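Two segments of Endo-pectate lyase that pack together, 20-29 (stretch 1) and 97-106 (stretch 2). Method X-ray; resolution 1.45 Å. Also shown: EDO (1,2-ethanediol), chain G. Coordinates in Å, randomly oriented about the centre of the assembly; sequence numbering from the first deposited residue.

Stretch 1, residues 20-29: AQTTLMLSQK
Stretch 2 (97-106) QVVSNAVTTA

Two extended segments of one chain, far apart in sequence, run nearly parallel and pack through apolar side chains, chiefly Leu-24, Leu-26, Val-98 and Val-103, with polar residues among them, few direct polar links and one water between their backbones. Their end-to-end directions differ by 17°, and 623 Å² is buried, both sides summed.

CA separations set the register: Gln-21 to Val-98 5.9 Å, Thr-22 to Ser-100 4.6 Å, Leu-26 to Val-103 6.3 Å and Gln-28 to Thr-105 7.9 Å. Residues 22 to 28 keep strand phi/psi values, for example -138/130 at Thr-22 and -95/127 at Gln-28. The extended backbone turns successive side chains to opposite faces, so the CA-to-CB bonds of Thr-22, Leu-24, Leu-26 and Gln-28 point toward the partner, those of Gln-21 and Met-25 away.

At the first end, Val-98 (t, -104/92) brings CG1 to 3.9 Å from Ala-20 CB. Buried Thr-22 (m) serves both environments: OG1 lies 3.2 Å from Val-98 O, within hydrogen-bonding reach, and methyl CG2 3.6 Å from Ser-100 CB. Water 1 accepts from Thr-22 N (3.0 Å) and donates to Val-99 O (2.8 Å), bridging two atoms 4.9 Å apart, too far for a direct hydrogen bond. The closest backbone approach is a CA-H...O contact, Ser-100 CA to Thr-22 O, 3.2 Å with 141° at the hydrogen. Ser-100 (p, -76/173) points sideways; its buried OG donates a 2.8 Å hydrogen bond to Asn-101 O.

Farther along, Val-103 (m, -129/156) meets two buried, apolar leucines: its CG2 lies 3.6 Å from Leu-24 CD2 (chi1 -180°, chi2 62°) and 3.8 Å from Leu-26 CB (159°, 72°). Leu-26 CD2 reaches Thr-105 CG2 at 4.0 Å. Thr-105 (p, -87/-12) ends the extended path, and exposed Gln-28 (m, t) brings OE1 to 3.8 Å from Thr-105 CG2.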

# COMPACT_ATOMS: atom_id res chain seq x y z
N ALA A 20 20.97 -12.18 6.09
CA ALA A 20 19.74 -11.39 5.81
C ALA A 20 20.09 -10.13 5.03
O ALA A 20 21.25 -9.71 4.99
CB ALA A 20 19.04 -11.02 7.11
N GLN A 21 19.08 -9.53 4.42
CA GLN A 21 19.28 -8.31 3.65
C GLN A 21 18.13 -7.35 3.83
O GLN A 21 17.03 -7.73 4.22
CB GLN A 21 19.43 -8.64 2.16
CG GLN A 21 20.72 -9.37 1.81
CD GLN A 21 20.81 -9.72 0.34
OE1 GLN A 21 19.98 -10.45 -0.20
NE2 GLN A 21 21.83 -9.18 -0.33
N THR A 22 18.41 -6.08 3.55
CA THR A 22 17.41 -5.03 3.64
C THR A 22 17.58 -4.12 2.42
O THR A 22 18.69 -3.71 2.12
CB THR A 22 17.60 -4.17 4.91
OG1 THR A 22 17.53 -5.01 6.07
CG2 THR A 22 16.53 -3.09 5.01
N THR A 23 16.49 -3.85 1.72
CA THR A 23 16.52 -2.97 0.56
C THR A 23 15.64 -1.77 0.90
O THR A 23 14.49 -1.92 1.31
CB THR A 23 15.99 -3.65 -0.72
OG1 THR A 23 16.87 -4.72 -1.08
CG2 THR A 23 15.92 -2.65 -1.86
N LEU A 24 16.21 -0.58 0.72
CA LEU A 24 15.55 0.67 1.02
C LEU A 24 15.23 1.49 -0.23
O LEU A 24 16.00 1.49 -1.20
CB LEU A 24 16.46 1.49 1.94
CG LEU A 24 15.96 2.87 2.40
CD1 LEU A 24 14.70 2.70 3.22
CD2 LEU A 24 17.04 3.56 3.24
N MET A 25 14.08 2.15 -0.20
CA MET A 25 13.66 3.03 -1.29
C MET A 25 13.17 4.33 -0.67
O MET A 25 12.70 4.35 0.47
CB MET A 25 12.55 2.40 -2.12
CG MET A 25 13.02 1.20 -2.92
SD MET A 25 11.66 0.42 -3.77
CE MET A 25 11.34 1.58 -4.96
N LEU A 26 13.25 5.40 -1.44
CA LEU A 26 12.84 6.72 -0.98
C LEU A 26 11.83 7.38 -1.91
O LEU A 26 11.90 7.22 -3.12
CB LEU A 26 14.08 7.62 -0.90
CG LEU A 26 13.87 9.14 -0.94
CD1 LEU A 26 13.27 9.59 0.37
CD2 LEU A 26 15.21 9.85 -1.19
N SER A 27 10.89 8.12 -1.33
CA SER A 27 9.94 8.90 -2.12
C SER A 27 9.69 10.23 -1.43
O SER A 27 9.33 10.27 -0.26
CB SER A 27 8.61 8.16 -2.30
OG SER A 27 7.79 8.90 -3.19
N GLN A 28 9.88 11.33 -2.15
CA GLN A 28 9.67 12.65 -1.57
C GLN A 28 8.26 13.17 -1.86
O GLN A 28 7.84 13.22 -3.01
CB GLN A 28 10.70 13.62 -2.13
CG GLN A 28 12.13 13.10 -2.07
CD GLN A 28 13.14 14.07 -2.66
OE1 GLN A 28 13.31 15.18 -2.15
NE2 GLN A 28 13.81 13.66 -3.73
N LYS A 29 7.54 13.57 -0.81
CA LYS A 29 6.18 14.09 -0.96
C LYS A 29 5.85 15.19 0.06
O LYS A 29 5.86 14.95 1.27
CB LYS A 29 5.16 12.95 -0.79
CG LYS A 29 5.17 11.88 -1.87
CD LYS A 29 4.50 12.36 -3.16
CE LYS A 29 5.49 12.45 -4.30
NZ LYS A 29 6.21 11.16 -4.48
N GLN A 97 23.16 -6.71 12.59
CA GLN A 97 22.86 -5.42 11.99
C GLN A 97 22.71 -5.67 10.50
O GLN A 97 23.69 -5.93 9.80
CB GLN A 97 24.02 -4.43 12.19
CG GLN A 97 24.54 -4.33 13.61
CD GLN A 97 23.55 -3.67 14.55
OE1 GLN A 97 23.04 -4.30 15.47
NE2 GLN A 97 23.28 -2.39 14.32
N VAL A 98 21.47 -5.62 10.02
CA VAL A 98 21.21 -5.86 8.61
C VAL A 98 20.94 -4.48 8.02
O VAL A 98 19.81 -3.99 8.03
CB VAL A 98 19.99 -6.78 8.45
CG1 VAL A 98 19.87 -7.25 7.01
CG2 VAL A 98 20.13 -7.99 9.38
N VAL A 99 22.00 -3.86 7.52
CA VAL A 99 21.92 -2.51 6.98
C VAL A 99 21.58 -2.46 5.51
O VAL A 99 22.15 -3.17 4.69
CB VAL A 99 23.24 -1.77 7.21
CG1 VAL A 99 23.10 -0.32 6.80
CG2 VAL A 99 23.64 -1.86 8.68
N SER A 100 20.64 -1.58 5.19
CA SER A 100 20.20 -1.39 3.82
C SER A 100 21.19 -0.59 2.98
O SER A 100 22.19 -0.05 3.47
CB SER A 100 18.89 -0.62 3.81
OG SER A 100 19.13 0.75 4.14
N ASN A 101 20.87 -0.55 1.69
CA ASN A 101 21.62 0.26 0.75
C ASN A 101 21.24 1.68 1.15
O ASN A 101 20.23 1.90 1.84
CB ASN A 101 21.09 0.03 -0.67
CG ASN A 101 19.58 0.24 -0.75
OD1 ASN A 101 19.08 1.25 -1.29
ND2 ASN A 101 18.85 -0.70 -0.21
N ALA A 102 22.04 2.65 0.71
CA ALA A 102 21.73 4.04 0.99
C ALA A 102 20.80 4.57 -0.10
O ALA A 102 20.81 4.08 -1.24
CB ALA A 102 23.02 4.86 0.98
N VAL A 103 19.96 5.54 0.26
CA VAL A 103 19.11 6.21 -0.71
C VAL A 103 19.37 7.69 -0.46
O VAL A 103 19.77 8.08 0.64
CB VAL A 103 17.61 5.92 -0.54
CG1 VAL A 103 17.33 4.45 -0.84
CG2 VAL A 103 17.15 6.29 0.85
N THR A 104 19.13 8.53 -1.47
CA THR A 104 19.41 9.94 -1.30
C THR A 104 18.46 10.83 -2.08
O THR A 104 17.85 10.41 -3.06
CB THR A 104 20.85 10.26 -1.76
OG1 THR A 104 21.13 11.64 -1.56
CG2 THR A 104 21.01 9.94 -3.24
N THR A 105 18.34 12.07 -1.62
CA THR A 105 17.49 13.06 -2.28
C THR A 105 18.31 13.74 -3.37
O THR A 105 17.76 14.46 -4.21
CB THR A 105 17.03 14.15 -1.30
OG1 THR A 105 18.18 14.81 -0.74
CG2 THR A 105 16.19 13.57 -0.17
N ALA A 106 19.62 13.53 -3.35
CA ALA A 106 20.52 14.14 -4.33
C ALA A 106 20.21 13.69 -5.75
O ALA A 106 20.14 12.49 -6.03
CB ALA A 106 21.97 13.84 -3.98
C1 EDO G . 15.34 -7.78 1.45
O1 EDO G . 13.81 -7.88 1.46
C2 EDO G . 15.98 -7.99 0.07
O2 EDO G . 15.44 -6.87 -0.87
O HOH W 1 21.31 -5.54 3.46